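Local coordinates for protein methylornithine synthase PylB (Methanosarcina barkeri, PDB 3T7V) that catalyses the radical-based isomerisation of L-lysine to (3R)-3-methyl-D-ornithine, a step in pyrrolysine biosynthesis, using a [4Fe-4S] cluster and S-adenosylmethionine, at residues T30-E35 / N214-T219; K72-F77 / N81-I86; I134-L139 / G162-A167; A276-E281 / R320-K325. All coordinates share one frame; numbering follows the deposited sequence.

Contact 1 (T30-E35 / N214-T219)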
loop_
_atom_site.group_PDB
_atom_site.type_symbol
_atom_site.label_atom_id
_atom_site.label_comp_id
_atom_site.label_asym_id
_atom_site.label_seq_id
_atom_site.Cartn_x
_atom_site.Cartn_y
_atom_site.Cartn_z
ATOM N N THR A 30 -17.311 10.150 14.793
ATOM C CA THR A 30 -17.293 9.502 16.082
ATOM C C THR A 30 -16.135 8.511 16.158
ATOM O O THR A 30 -15.330 8.553 17.108
ATOM C CB THR A 30 -18.597 8.830 16.292
ATOM O OG1 THR A 30 -19.645 9.786 16.214
ATOM C CG2 THR A 30 -18.618 8.059 17.684
ATOM N N LEU A 31 -16.035 7.647 15.139
ATOM C CA LEU A 31 -14.974 6.608 15.134
ATOM C C LEU A 31 -13.582 7.216 15.087
ATOM O O LEU A 31 -12.641 6.788 15.830
ATOM C CB LEU A 31 -15.209 5.601 13.981
ATOM C CG LEU A 31 -16.522 4.799 14.141
ATOM C CD1 LEU A 31 -16.645 3.858 12.954
ATOM C CD2 LEU A 31 -16.601 3.966 15.411
ATOM N N LEU A 32 -13.455 8.266 14.275
ATOM C CA LEU A 32 -12.162 8.920 14.148
ATOM C C LEU A 32 -11.756 9.719 15.376
ATOM O O LEU A 32 -10.599 10.089 15.530
ATOM C CB LEU A 32 -12.085 9.743 12.856
ATOM C CG LEU A 32 -12.107 8.898 11.556
ATOM C CD1 LEU A 32 -12.338 9.839 10.351
ATOM C CD2 LEU A 32 -10.795 8.057 11.362
ATOM N N SER A 33 -12.700 10.048 16.279
ATOM C CA SER A 33 -12.292 10.837 17.451
ATOM C C SER A 33 -12.101 9.910 18.679
ATOM O O SER A 33 -11.877 10.401 19.769
ATOM C CB SER A 33 -13.232 12.016 17.691
ATOM O OG SER A 33 -14.493 11.504 17.871
ATOM N N LEU A 34 -12.177 8.580 18.508
ATOM C CA LEU A 34 -12.059 7.670 19.636
ATOM C C LEU A 34 -10.645 7.772 20.216
ATOM O O LEU A 34 -9.667 7.836 19.469
ATOM C CB LEU A 34 -12.383 6.197 19.277
ATOM C CG LEU A 34 -13.776 5.829 18.844
ATOM C CD1 LEU A 34 -13.749 4.419 18.285
ATOM C CD2 LEU A 34 -14.678 5.835 20.052
ATOM N N GLU A 35 -10.542 7.832 21.539
ATOM C CA GLU A 35 -9.259 8.066 22.186
ATOM C C GLU A 35 -9.001 7.000 23.266
ATOM O O GLU A 35 -7.838 6.625 23.513
ATOM C CB GLU A 35 -9.271 9.490 22.787
ATOM C CG GLU A 35 -8.084 9.829 23.682
ATOM C CD GLU A 35 -8.098 11.279 24.135
ATOM O OE1 GLU A 35 -7.508 12.112 23.412
ATOM O OE2 GLU A 35 -8.709 11.584 25.191
ATOM N N ASN A 214 -3.301 16.103 8.247
ATOM C CA ASN A 214 -4.734 15.868 8.044
ATOM C C ASN A 214 -5.469 15.804 9.372
ATOM O O ASN A 214 -5.110 15.062 10.281
ATOM C CB ASN A 214 -4.921 14.515 7.309
ATOM C CG ASN A 214 -4.234 13.348 8.014
ATOM O OD1 ASN A 214 -3.007 13.417 8.289
ATOM N ND2 ASN A 214 -4.977 12.278 8.336
ATOM N N ASP A 215 -6.470 16.628 9.508
ATOM C CA ASP A 215 -7.372 16.515 10.667
ATOM C C ASP A 215 -8.529 15.569 10.405
ATOM O O ASP A 215 -8.592 14.939 9.324
ATOM C CB ASP A 215 -7.845 17.958 11.120
ATOM C CG ASP A 215 -8.820 18.670 10.113
ATOM O OD1 ASP A 215 -9.032 18.237 8.922
ATOM O OD2 ASP A 215 -9.459 19.735 10.513
ATOM N N ILE A 216 -9.498 15.482 11.300
ATOM C CA ILE A 216 -10.637 14.567 11.052
ATOM C C ILE A 216 -11.339 14.935 9.776
ATOM O O ILE A 216 -11.658 14.019 9.006
ATOM C CB ILE A 216 -11.594 14.548 12.258
ATOM C CG1 ILE A 216 -10.950 13.826 13.398
ATOM C CG2 ILE A 216 -12.983 13.993 11.920
ATOM C CD1 ILE A 216 -11.695 13.932 14.733
ATOM N N GLU A 217 -11.630 16.218 9.553
ATOM C CA GLU A 217 -12.416 16.582 8.331
ATOM C C GLU A 217 -11.635 16.208 7.050
ATOM O O GLU A 217 -12.252 15.754 6.077
ATOM C CB GLU A 217 -12.816 18.063 8.403
ATOM C CG GLU A 217 -13.906 18.223 9.483
ATOM C CD GLU A 217 -14.490 19.639 9.474
ATOM O OE1 GLU A 217 -13.691 20.631 9.208
ATOM O OE2 GLU A 217 -15.719 19.696 9.713
ATOM N N SER A 218 -10.329 16.469 7.056
ATOM C CA SER A 218 -9.500 16.147 5.854
ATOM C C SER A 218 -9.525 14.645 5.623
ATOM O O SER A 218 -9.652 14.197 4.460
ATOM C CB SER A 218 -8.072 16.584 6.212
ATOM O OG SER A 218 -7.167 16.328 5.195
ATOM N N THR A 219 -9.458 13.868 6.689
ATOM C CA THR A 219 -9.482 12.419 6.591
ATOM C C THR A 219 -10.820 11.941 6.043
ATOM O O THR A 219 -10.837 10.998 5.225
ATOM C CB THR A 219 -9.186 11.825 7.972
ATOM O OG1 THR A 219 -7.894 12.318 8.400
ATOM C CG2 THR A 219 -9.176 10.282 7.896
#
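At the first turn of helix 216-228, one of the outer helices of the TIM-barrel-type radical SAM core, Ile216 and Thr219 pack against Leu32 and Ser33, near the C-terminal end of helix 25-32. The contact is van der Waals packing, mostly between apolar groups. Ile216 reaches across with its delta methyl, CD1 lying 3.8 Å from CB of Ser33 and 4.1 Å from the carbonyl O of Leu32. One helical turn on, CG2 of Thr219 meets the methyl CD1 of Leu32 at 4.0 Å. The threonine is two-sided: its CG2 stands anti to the backbone N and serves this packing, while OG1 accepts from Asn214 ND2 and donates to the carbonyl O of Asp215. A valine here would probably leave the Asn214 amide without this acceptor and Asp215 O without one of its two donors. Leu256 touches Leu32, Ile216 and Thr219 alike. The turn itself begins with an N-cap, in which Asp215 OD1 accepts from the backbone N of Ser218 at 2.9 Å, nearly in line with its C-O bond.

Contact 2 (K72-F77 / N81-I86). With SF4 (iron/sulfur cluster), chain B; SAM (S-adenosylmethionine), chain C.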
loop_
_atom_site.group_PDB
_atom_site.type_symbol
_atom_site.label_atom_id
_atom_site.label_comp_id
_atom_site.label_asym_id
_atom_site.label_seq_id
_atom_site.Cartn_x
_atom_site.Cartn_y
_atom_site.Cartn_z
ATOM N N LYS A 72 12.132 11.583 -10.511
ATOM C CA LYS A 72 12.176 12.953 -11.018
ATOM C C LYS A 72 11.207 13.915 -10.274
ATOM O O LYS A 72 11.204 15.112 -10.531
ATOM C CB LYS A 72 11.932 12.939 -12.548
ATOM C CG LYS A 72 10.525 12.521 -12.969
ATOM C CD LYS A 72 10.634 12.078 -14.501
ATOM C CE LYS A 72 9.244 11.654 -14.999
ATOM N NZ LYS A 72 8.447 12.864 -15.204
ATOM N N ASN A 73 10.345 13.368 -9.444
ATOM C CA ASN A 73 9.308 14.186 -8.743
ATOM C C ASN A 73 9.857 14.728 -7.406
ATOM O O ASN A 73 10.948 14.325 -6.936
ATOM C CB ASN A 73 8.046 13.348 -8.463
ATOM C CG ASN A 73 7.122 13.226 -9.646
ATOM O OD1 ASN A 73 6.129 12.398 -9.564
ATOM N ND2 ASN A 73 7.303 14.054 -10.645
ATOM N N GLN A 74 9.094 15.636 -6.822
ATOM C CA GLN A 74 9.587 16.410 -5.661
ATOM C C GLN A 74 8.600 16.358 -4.513
ATOM O O GLN A 74 8.285 17.361 -3.836
ATOM C CB GLN A 74 10.083 17.839 -6.014
ATOM C CG GLN A 74 9.035 18.621 -6.635
ATOM C CD GLN A 74 9.589 20.022 -7.000
ATOM O OE1 GLN A 74 10.098 20.770 -6.139
ATOM N NE2 GLN A 74 9.664 20.251 -8.276
ATOM N N CYS A 75 8.037 15.180 -4.263
ATOM C CA CYS A 75 7.138 15.043 -3.126
ATOM C C CYS A 75 7.786 15.481 -1.820
ATOM O O CYS A 75 8.886 15.092 -1.481
ATOM C CB CYS A 75 6.643 13.622 -3.011
ATOM S SG CYS A 75 5.756 13.008 -4.458
ATOM N N SER A 76 7.018 16.268 -1.052
ATOM C CA SER A 76 7.628 16.885 0.155
ATOM C C SER A 76 7.880 15.893 1.295
ATOM O O SER A 76 8.648 16.154 2.194
ATOM C CB SER A 76 6.812 18.065 0.601
ATOM O OG SER A 76 5.546 17.608 0.893
ATOM N N PHE A 77 7.173 14.783 1.238
ATOM C CA PHE A 77 7.170 13.771 2.310
ATOM C C PHE A 77 8.187 12.624 2.054
ATOM O O PHE A 77 8.441 11.816 2.969
ATOM C CB PHE A 77 5.745 13.137 2.473
ATOM C CG PHE A 77 5.168 12.611 1.210
ATOM C CD1 PHE A 77 5.425 11.283 0.793
ATOM C CD2 PHE A 77 4.381 13.438 0.400
ATOM C CE1 PHE A 77 4.904 10.842 -0.421
ATOM C CE2 PHE A 77 3.765 12.963 -0.751
ATOM C CZ PHE A 77 4.080 11.655 -1.197
ATOM N N ASN A 81 12.540 11.905 -3.060
ATOM C CA ASN A 81 12.313 13.071 -3.938
ATOM C C ASN A 81 13.601 13.543 -4.592
ATOM O O ASN A 81 14.673 13.405 -3.984
ATOM C CB ASN A 81 11.461 14.104 -3.284
ATOM C CG ASN A 81 12.287 15.044 -2.586
ATOM O OD1 ASN A 81 12.762 16.041 -3.220
ATOM N ND2 ASN A 81 12.497 14.799 -1.334
ATOM N N CYS A 82 13.474 14.105 -5.764
ATOM C CA CYS A 82 14.620 14.405 -6.582
ATOM C C CYS A 82 15.592 15.423 -5.980
ATOM O O CYS A 82 16.800 15.408 -6.378
ATOM C CB CYS A 82 14.148 14.834 -7.916
ATOM S SG CYS A 82 13.398 16.429 -8.027
ATOM N N ARG A 83 15.115 16.221 -5.036
ATOM C CA ARG A 83 16.004 17.258 -4.424
ATOM C C ARG A 83 16.866 16.602 -3.355
ATOM O O ARG A 83 17.833 17.256 -2.895
ATOM C CB ARG A 83 15.168 18.345 -3.756
ATOM C CG ARG A 83 14.274 19.034 -4.778
ATOM C CD ARG A 83 15.095 19.759 -5.797
ATOM N NE ARG A 83 14.213 20.415 -6.773
ATOM C CZ ARG A 83 13.474 21.500 -6.525
ATOM N NH1 ARG A 83 13.512 22.074 -5.315
ATOM N NH2 ARG A 83 12.711 22.026 -7.503
ATOM N N ASN A 84 16.582 15.354 -2.914
ATOM C CA ASN A 84 17.339 14.760 -1.812
ATOM C C ASN A 84 18.598 14.090 -2.353
ATOM O O ASN A 84 18.507 13.288 -3.297
ATOM C CB ASN A 84 16.463 13.758 -1.026
ATOM C CG ASN A 84 16.851 13.641 0.405
ATOM O OD1 ASN A 84 17.794 14.341 0.884
ATOM N ND2 ASN A 84 16.188 12.788 1.130
ATOM N N GLU A 85 19.793 14.491 -1.920
ATOM C CA GLU A 85 21.035 13.903 -2.377
ATOM C C GLU A 85 21.369 12.671 -1.578
ATOM O O GLU A 85 21.934 12.717 -0.437
ATOM C CB GLU A 85 22.117 14.971 -2.223
ATOM C CG GLU A 85 21.967 16.208 -3.172
ATOM C CD GLU A 85 23.162 17.185 -3.176
ATOM O OE1 GLU A 85 23.023 18.356 -2.685
ATOM O OE2 GLU A 85 24.253 16.807 -3.659
ATOM N N ILE A 86 20.965 11.525 -2.132
ATOM C CA ILE A 86 20.973 10.269 -1.388
ATOM C C ILE A 86 21.585 9.148 -2.263
ATOM O O ILE A 86 21.750 9.314 -3.485
ATOM C CB ILE A 86 19.520 9.854 -0.990
ATOM C CG1 ILE A 86 18.654 9.713 -2.255
ATOM C CG2 ILE A 86 18.906 10.871 -0.009
ATOM C CD1 ILE A 86 17.331 9.005 -1.969
HETATM FE FE1 SF4 B . 6.829 8.307 -5.608
HETATM FE FE2 SF4 B . 8.958 9.976 -6.284
HETATM FE FE3 SF4 B . 8.604 9.413 -3.700
HETATM FE FE4 SF4 B . 6.906 11.029 -4.922
HETATM S S1 SF4 B . 9.108 11.453 -4.621
HETATM S S2 SF4 B . 6.359 9.296 -3.559
HETATM S S3 SF4 B . 6.768 10.191 -7.000
HETATM S S4 SF4 B . 9.171 7.939 -5.279
HETATM N N SAM C . 6.842 6.766 -7.156
HETATM C CA SAM C . 5.604 6.150 -7.260
HETATM C C SAM C . 4.488 6.892 -6.643
HETATM O O SAM C . 4.713 7.942 -6.006
HETATM O OXT SAM C . 3.303 6.476 -6.900
HETATM C CB SAM C . 5.467 5.095 -6.410
HETATM C CG SAM C . 5.978 5.119 -5.027
HETATM S SD SAM C . 4.681 4.694 -3.788
HETATM C CE SAM C . 5.331 3.186 -3.122
HETATM C "C5'" SAM C . 5.070 5.838 -2.481
HETATM C "C4'" SAM C . 4.016 6.105 -1.701
HETATM O "O4'" SAM C . 4.856 5.568 -0.497
HETATM C "C3'" SAM C . 3.582 7.359 -1.648
HETATM O "O3'" SAM C . 2.386 7.046 -2.375
HETATM C "C2'" SAM C . 3.245 7.244 -0.155
HETATM O "O2'" SAM C . 1.852 6.874 0.110
HETATM C "C1'" SAM C . 4.213 6.286 0.561
HETATM N N9 SAM C . 5.320 7.076 1.215
HETATM C C8 SAM C . 6.355 7.774 0.656
HETATM N N7 SAM C . 7.056 8.357 1.617
HETATM C C5 SAM C . 6.475 8.022 2.819
HETATM C C6 SAM C . 6.736 8.407 4.143
HETATM N N6 SAM C . 7.734 9.229 4.472
HETATM N N1 SAM C . 5.994 7.868 5.122
HETATM C C2 SAM C . 4.950 7.031 4.847
HETATM N N3 SAM C . 4.597 6.731 3.574
HETATM C C4 SAM C . 5.391 7.220 2.570
#
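Backbone pairing joins Asn73 to Cys82 across the loop bearing the radical SAM CxxxCxxC motif (Cys71, Cys75, Cys78): Cys82 N donates to Asn73 O at 2.8 Å, nearly straight at 165°. A CA-H...O contact from Asn81 CA reaches the same oxygen. Side-chain packing follows, with Asn81 CB 3.3 Å from the carbonyl O of Cys75 and SG of Cys82 4.1 Å from CB of Gln74. Farther out, Gln74 OE1 lies over one face of the Arg83 guanidinium at an angle too poor for a hydrogen bond. Asn81 OD1 accepts from Arg83 N at 3.0 Å, an Asx turn, and its ND2 donates to Cys78 O. An alanine here would be likely to leave Arg83 N and Cys78 O each without this partner. Metal ligation is a separate kind: Cys75 SG binds FE4 of the cluster at 2.3 Å, and SAM holds FE1 through its N and O. The Phe77 ring turns its edge to SAM C8. The loop runs from strand 58-68 to helix 93-103, with Leu181 of helix 175-181 against Ser76 and Phe77.

Contact 3 (I134-L139 / G162-A167)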
loop_
_atom_site.group_PDB
_atom_site.type_symbol
_atom_site.label_atom_id
_atom_site.label_comp_id
_atom_site.label_asym_id
_atom_site.label_seq_id
_atom_site.Cartn_x
_atom_site.Cartn_y
_atom_site.Cartn_z
ATOM N N ILE A 134 9.472 -9.773 -18.247
ATOM C CA ILE A 134 10.464 -10.691 -17.683
ATOM C C ILE A 134 10.045 -11.182 -16.360
ATOM O O ILE A 134 10.150 -12.399 -16.082
ATOM C CB ILE A 134 11.881 -10.036 -17.654
ATOM C CG1 ILE A 134 12.406 -9.933 -19.092
ATOM C CG2 ILE A 134 12.832 -10.833 -16.766
ATOM C CD1 ILE A 134 13.550 -8.981 -19.246
ATOM N N VAL A 135 9.583 -10.287 -15.481
ATOM C CA VAL A 135 9.126 -10.773 -14.190
ATOM C C VAL A 135 7.911 -11.722 -14.303
ATOM O O VAL A 135 7.821 -12.738 -13.588
ATOM C CB VAL A 135 8.772 -9.563 -13.265
ATOM C CG1 VAL A 135 8.165 -10.079 -11.942
ATOM C CG2 VAL A 135 10.072 -8.726 -13.016
ATOM N N LYS A 136 6.954 -11.442 -15.196
ATOM C CA LYS A 136 5.776 -12.311 -15.348
ATOM C C LYS A 136 6.264 -13.673 -15.881
ATOM O O LYS A 136 5.778 -14.721 -15.443
ATOM C CB LYS A 136 4.782 -11.683 -16.301
ATOM C CG LYS A 136 3.421 -12.369 -16.267
ATOM C CD LYS A 136 2.684 -11.961 -15.002
ATOM C CE LYS A 136 1.312 -12.540 -15.065
ATOM N NZ LYS A 136 0.516 -11.967 -13.883
ATOM N N GLU A 137 7.213 -13.652 -16.842
ATOM C CA GLU A 137 7.727 -14.932 -17.387
ATOM C C GLU A 137 8.458 -15.758 -16.320
ATOM O O GLU A 137 8.374 -16.999 -16.332
ATOM C CB GLU A 137 8.684 -14.641 -18.541
ATOM C CG GLU A 137 8.009 -14.231 -19.840
ATOM C CD GLU A 137 9.061 -13.869 -20.899
ATOM O OE1 GLU A 137 10.325 -13.803 -20.593
ATOM O OE2 GLU A 137 8.610 -13.607 -22.025
ATOM N N GLU A 138 9.181 -15.083 -15.423
ATOM C CA GLU A 138 9.939 -15.748 -14.354
ATOM C C GLU A 138 9.031 -16.278 -13.299
ATOM O O GLU A 138 9.182 -17.440 -12.841
ATOM C CB GLU A 138 10.932 -14.788 -13.673
ATOM C CG GLU A 138 12.125 -14.439 -14.562
ATOM C CD GLU A 138 12.999 -15.627 -14.953
ATOM O OE1 GLU A 138 13.484 -15.625 -16.091
ATOM O OE2 GLU A 138 13.169 -16.615 -14.153
ATOM N N LEU A 139 8.051 -15.466 -12.871
ATOM C CA LEU A 139 7.279 -15.849 -11.674
ATOM C C LEU A 139 5.882 -16.384 -11.901
ATOM O O LEU A 139 5.353 -17.138 -11.093
ATOM C CB LEU A 139 7.130 -14.588 -10.749
ATOM C CG LEU A 139 8.436 -14.020 -10.222
ATOM C CD1 LEU A 139 8.127 -12.758 -9.363
ATOM C CD2 LEU A 139 9.140 -15.088 -9.419
ATOM N N GLY A 162 1.123 -8.727 -18.474
ATOM C CA GLY A 162 0.673 -9.486 -17.281
ATOM C C GLY A 162 0.591 -8.685 -16.002
ATOM O O GLY A 162 0.353 -9.260 -14.934
ATOM N N ALA A 163 0.655 -7.371 -16.075
ATOM C CA ALA A 163 0.389 -6.609 -14.856
ATOM C C ALA A 163 -1.100 -6.726 -14.450
ATOM O O ALA A 163 -1.988 -6.620 -15.279
ATOM C CB ALA A 163 0.785 -5.141 -15.073
ATOM N N ASN A 164 -1.339 -7.004 -13.170
ATOM C CA ASN A 164 -2.679 -7.193 -12.660
ATOM C C ASN A 164 -3.208 -6.029 -11.809
ATOM O O ASN A 164 -4.442 -5.843 -11.790
ATOM C CB ASN A 164 -2.706 -8.439 -11.750
ATOM C CG ASN A 164 -2.421 -9.688 -12.525
ATOM O OD1 ASN A 164 -3.330 -10.221 -13.214
ATOM N ND2 ASN A 164 -1.207 -10.077 -12.521
ATOM N N PHE A 165 -2.392 -5.358 -11.011
ATOM C CA PHE A 165 -2.807 -4.293 -10.102
ATOM C C PHE A 165 -1.979 -3.078 -10.449
ATOM O O PHE A 165 -0.779 -3.168 -10.760
ATOM C CB PHE A 165 -2.465 -4.763 -8.646
ATOM C CG PHE A 165 -3.618 -5.002 -7.764
ATOM C CD1 PHE A 165 -4.258 -3.869 -7.168
ATOM C CD2 PHE A 165 -4.026 -6.268 -7.442
ATOM C CE1 PHE A 165 -5.312 -4.066 -6.281
ATOM C CE2 PHE A 165 -5.102 -6.481 -6.556
ATOM C CZ PHE A 165 -5.720 -5.381 -5.972
ATOM N N LEU A 166 -2.619 -1.953 -10.369
ATOM C CA LEU A 166 -1.910 -0.650 -10.380
ATOM C C LEU A 166 -2.057 -0.011 -9.014
ATOM O O LEU A 166 -3.189 0.205 -8.552
ATOM C CB LEU A 166 -2.523 0.283 -11.426
ATOM C CG LEU A 166 -1.934 1.729 -11.379
ATOM C CD1 LEU A 166 -0.482 1.697 -11.781
ATOM C CD2 LEU A 166 -2.766 2.566 -12.309
ATOM N N ALA A 167 -0.937 0.282 -8.372
ATOM C CA ALA A 167 -1.006 1.006 -7.078
ATOM C C ALA A 167 -0.562 2.435 -7.334
ATOM O O ALA A 167 0.582 2.673 -7.729
ATOM C CB ALA A 167 -0.075 0.303 -6.060
#
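Lys136, on an outer helix of the TIM-barrel-type core, reaches across to Gly162 and Asn164 where the chain leads into strand 163-167, so that helix 126-139 meets a strand of the parallel sheet. Its side chain sets out with CG anti to the backbone N (chi1 -167°), bends at chi2 (75°) and then runs straight, which lays the methylenes alongside the glycine. Lys136 CG is 4.1 Å from Gly162 CA, and its CE comes to 3.4 Å from the carbonyl O of Gly162. The Asn164 side chain approaches crosswise, at about a right angle to the lysine, and its amide end lies beside the ammonium. Gly162 ends the preceding helix in a Schellman motif with positive phi (118°); a CB there would crowd the preceding carbonyl O and run into Lys136 CG. The ammonium has a second acceptor in the carbonyl O of Leu141, just ahead of strand 143-146. Across the contact, Lys136 NZ donates to Gly162 O at 2.9 Å, in the carbonyl plane and on a lone pair.

Contact 4 (A276-E281 / R320-K325). With MD0 (5-amino-D-isoleucine), chain D.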
loop_
_atom_site.group_PDB
_atom_site.type_symbol
_atom_site.label_atom_id
_atom_site.label_comp_id
_atom_site.label_asym_id
_atom_site.label_seq_id
_atom_site.Cartn_x
_atom_site.Cartn_y
_atom_site.Cartn_z
ATOM N N ALA A 276 -1.591 -4.543 5.723
ATOM C CA ALA A 276 -0.807 -4.335 6.917
ATOM C C ALA A 276 0.658 -4.238 6.384
ATOM O O ALA A 276 1.278 -5.274 6.052
ATOM C CB ALA A 276 -0.991 -5.534 7.842
ATOM N N SER A 277 1.196 -3.029 6.286
ATOM C CA SER A 277 2.555 -2.801 5.772
ATOM C C SER A 277 3.637 -2.983 6.824
ATOM O O SER A 277 3.551 -2.404 7.912
ATOM C CB SER A 277 2.675 -1.365 5.208
ATOM O OG SER A 277 4.037 -1.117 4.806
ATOM N N LEU A 278 4.671 -3.752 6.493
ATOM C CA LEU A 278 5.828 -3.915 7.413
ATOM C C LEU A 278 6.714 -2.639 7.398
ATOM O O LEU A 278 7.594 -2.485 8.227
ATOM C CB LEU A 278 6.692 -5.048 6.916
ATOM C CG LEU A 278 6.101 -6.464 6.876
ATOM C CD1 LEU A 278 7.186 -7.525 6.677
ATOM C CD2 LEU A 278 5.276 -6.804 8.080
ATOM N N ASP A 279 6.487 -1.746 6.412
ATOM C CA ASP A 279 7.400 -0.615 6.232
ATOM C C ASP A 279 7.302 0.443 7.364
ATOM O O ASP A 279 8.222 1.258 7.537
ATOM C CB ASP A 279 7.027 0.071 4.889
ATOM C CG ASP A 279 8.174 0.783 4.208
ATOM O OD1 ASP A 279 9.372 0.526 4.458
ATOM O OD2 ASP A 279 7.813 1.571 3.276
ATOM N N LEU A 280 6.210 0.388 8.119
ATOM C CA LEU A 280 5.953 1.440 9.106
ATOM C C LEU A 280 6.398 1.079 10.544
ATOM O O LEU A 280 6.904 1.941 11.277
ATOM C CB LEU A 280 4.447 1.699 9.159
ATOM C CG LEU A 280 4.044 2.022 7.684
ATOM C CD1 LEU A 280 2.637 1.657 7.364
ATOM C CD2 LEU A 280 4.569 3.411 7.285
ATOM N N GLU A 281 6.239 -0.196 10.933
ATOM C CA GLU A 281 6.475 -0.664 12.307
ATOM C C GLU A 281 6.926 -2.143 12.310
ATOM O O GLU A 281 6.978 -2.811 13.368
ATOM C CB GLU A 281 5.213 -0.425 13.177
ATOM C CG GLU A 281 5.010 0.988 13.721
ATOM C CD GLU A 281 3.904 1.066 14.808
ATOM O OE1 GLU A 281 2.748 0.568 14.618
ATOM O OE2 GLU A 281 4.199 1.626 15.890
ATOM N N ARG A 320 17.301 -6.244 9.692
ATOM C CA ARG A 320 15.909 -6.022 9.394
ATOM C C ARG A 320 15.235 -7.415 9.446
ATOM O O ARG A 320 15.920 -8.418 9.241
ATOM C CB ARG A 320 15.790 -5.432 7.984
ATOM C CG ARG A 320 16.404 -4.056 7.864
ATOM C CD ARG A 320 15.946 -3.501 6.497
ATOM N NE ARG A 320 16.478 -4.297 5.389
ATOM C CZ ARG A 320 16.253 -4.057 4.096
ATOM N NH1 ARG A 320 15.520 -3.028 3.753
ATOM N NH2 ARG A 320 16.792 -4.843 3.150
ATOM N N ASP A 321 13.923 -7.467 9.714
ATOM C CA ASP A 321 13.138 -8.697 9.868
ATOM C C ASP A 321 11.906 -8.388 8.972
ATOM O O ASP A 321 10.880 -7.857 9.377
ATOM C CB ASP A 321 12.706 -8.780 11.335
ATOM C CG ASP A 321 11.946 -10.042 11.680
ATOM O OD1 ASP A 321 11.942 -10.959 10.847
ATOM O OD2 ASP A 321 11.369 -10.107 12.808
ATOM N N ARG A 322 12.053 -8.738 7.701
ATOM C CA ARG A 322 11.129 -8.381 6.618
ATOM C C ARG A 322 10.831 -9.626 5.763
ATOM O O ARG A 322 10.192 -9.449 4.720
ATOM C CB ARG A 322 11.786 -7.326 5.686
ATOM C CG ARG A 322 12.082 -5.971 6.308
ATOM C CD ARG A 322 10.867 -5.161 6.041
ATOM N NE ARG A 322 11.138 -3.721 6.222
ATOM C CZ ARG A 322 10.579 -2.734 5.512
ATOM N NH1 ARG A 322 9.661 -3.009 4.581
ATOM N NH2 ARG A 322 10.921 -1.477 5.762
ATOM N N ASP A 323 11.178 -10.853 6.156
ATOM C CA ASP A 323 11.084 -11.959 5.168
ATOM C C ASP A 323 9.783 -12.711 5.406
ATOM O O ASP A 323 9.189 -12.694 6.496
ATOM C CB ASP A 323 12.257 -12.900 5.325
ATOM C CG ASP A 323 12.335 -13.394 6.716
ATOM O OD1 ASP A 323 11.820 -14.526 6.882
ATOM O OD2 ASP A 323 12.810 -12.616 7.635
ATOM N N ILE A 324 9.332 -13.353 4.352
ATOM C CA ILE A 324 8.087 -14.121 4.400
ATOM C C ILE A 324 8.054 -15.212 5.495
ATOM O O ILE A 324 7.022 -15.408 6.102
ATOM C CB ILE A 324 7.719 -14.666 3.009
ATOM C CG1 ILE A 324 6.268 -15.085 2.988
ATOM C CG2 ILE A 324 8.674 -15.753 2.597
ATOM C CD1 ILE A 324 5.840 -15.570 1.581
ATOM N N LYS A 325 9.165 -15.890 5.719
ATOM C CA LYS A 325 9.135 -16.973 6.703
ATOM C C LYS A 325 8.854 -16.359 8.132
ATOM O O LYS A 325 8.091 -16.966 8.938
ATOM C CB LYS A 325 10.444 -17.771 6.637
ATOM C CG LYS A 325 10.617 -18.597 5.368
ATOM C CD LYS A 325 11.965 -19.331 5.561
ATOM C CE LYS A 325 12.695 -19.749 4.296
ATOM N NZ LYS A 325 12.218 -21.056 3.777
HETATM C C MD0 D . 4.343 -1.035 1.176
HETATM N N MD0 D . 6.680 -0.382 1.105
HETATM O O MD0 D . 3.484 -1.845 0.771
HETATM C CA MD0 D . 5.509 -0.712 0.299
HETATM C CB MD0 D . 5.163 0.473 -0.653
HETATM C CD MD0 D . 3.942 0.828 -2.906
HETATM N NE MD0 D . 2.898 0.279 -3.761
HETATM C CG MD0 D . 4.045 -0.000 -1.628
HETATM C CG2 MD0 D . 4.706 1.762 0.078
HETATM O OXT MD0 D . 4.282 -0.480 2.280
#
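Asp279 and Arg322 form the tight part of this buried contact, a salt bridge in which NH2 donates to OD1 at 2.8 Å and 166°. The carboxylate offers its anti lone pair, and OD1 lies at the edge of the guanidinium, in its plane; the two planes are turned 58° apart. Over the centre of one guanidinium face sits the carbonyl O of Leu278, 4.0 Å above it. Asp314 OD2 forms a salt bridge with NE and the carbonyl O of Ser299 takes NH1, so the arginine is held from several directions. Beside it the contact is van der Waals only: Leu278 CD1 lies 4.0 Å from Arg322 CA. With chi1 at -152° the Asp279 carboxylate swings so that OD2 faces the ligand amine, MD0 N, in a weak bond of 3.1 Å. Ser277 OG donates to MD0 OXT at 2.6 Å and accepts from Asp279 N as an N-cap. Arg322, with the backbone N-H groups of Val310, Ala311 and Asn312, is consistent with a second shell that positions Asp279 in the 3-methylornithine pocket.

How the contacts relate
Contacts 2 and 4 both reach bound groups, the first the cluster and SAM, the second the product; their centres are 24 Å apart, yet the Asp279 side chain lies about 6 Å from SAM and 10 Å from the cluster. In contacts 1 and 3, by contrast, the side chains that meet across the segments stand back from the ligands. These two lie on opposite sides of the chain's centre, 37 Å apart between centres. Thr219 of contact 1 is about 14 Å from SAM, and Asn164 of contact 3 about 13 Å from the product, although Ala167, on the same strand, touches it. Contacts 3 and 4 reach the same sheet.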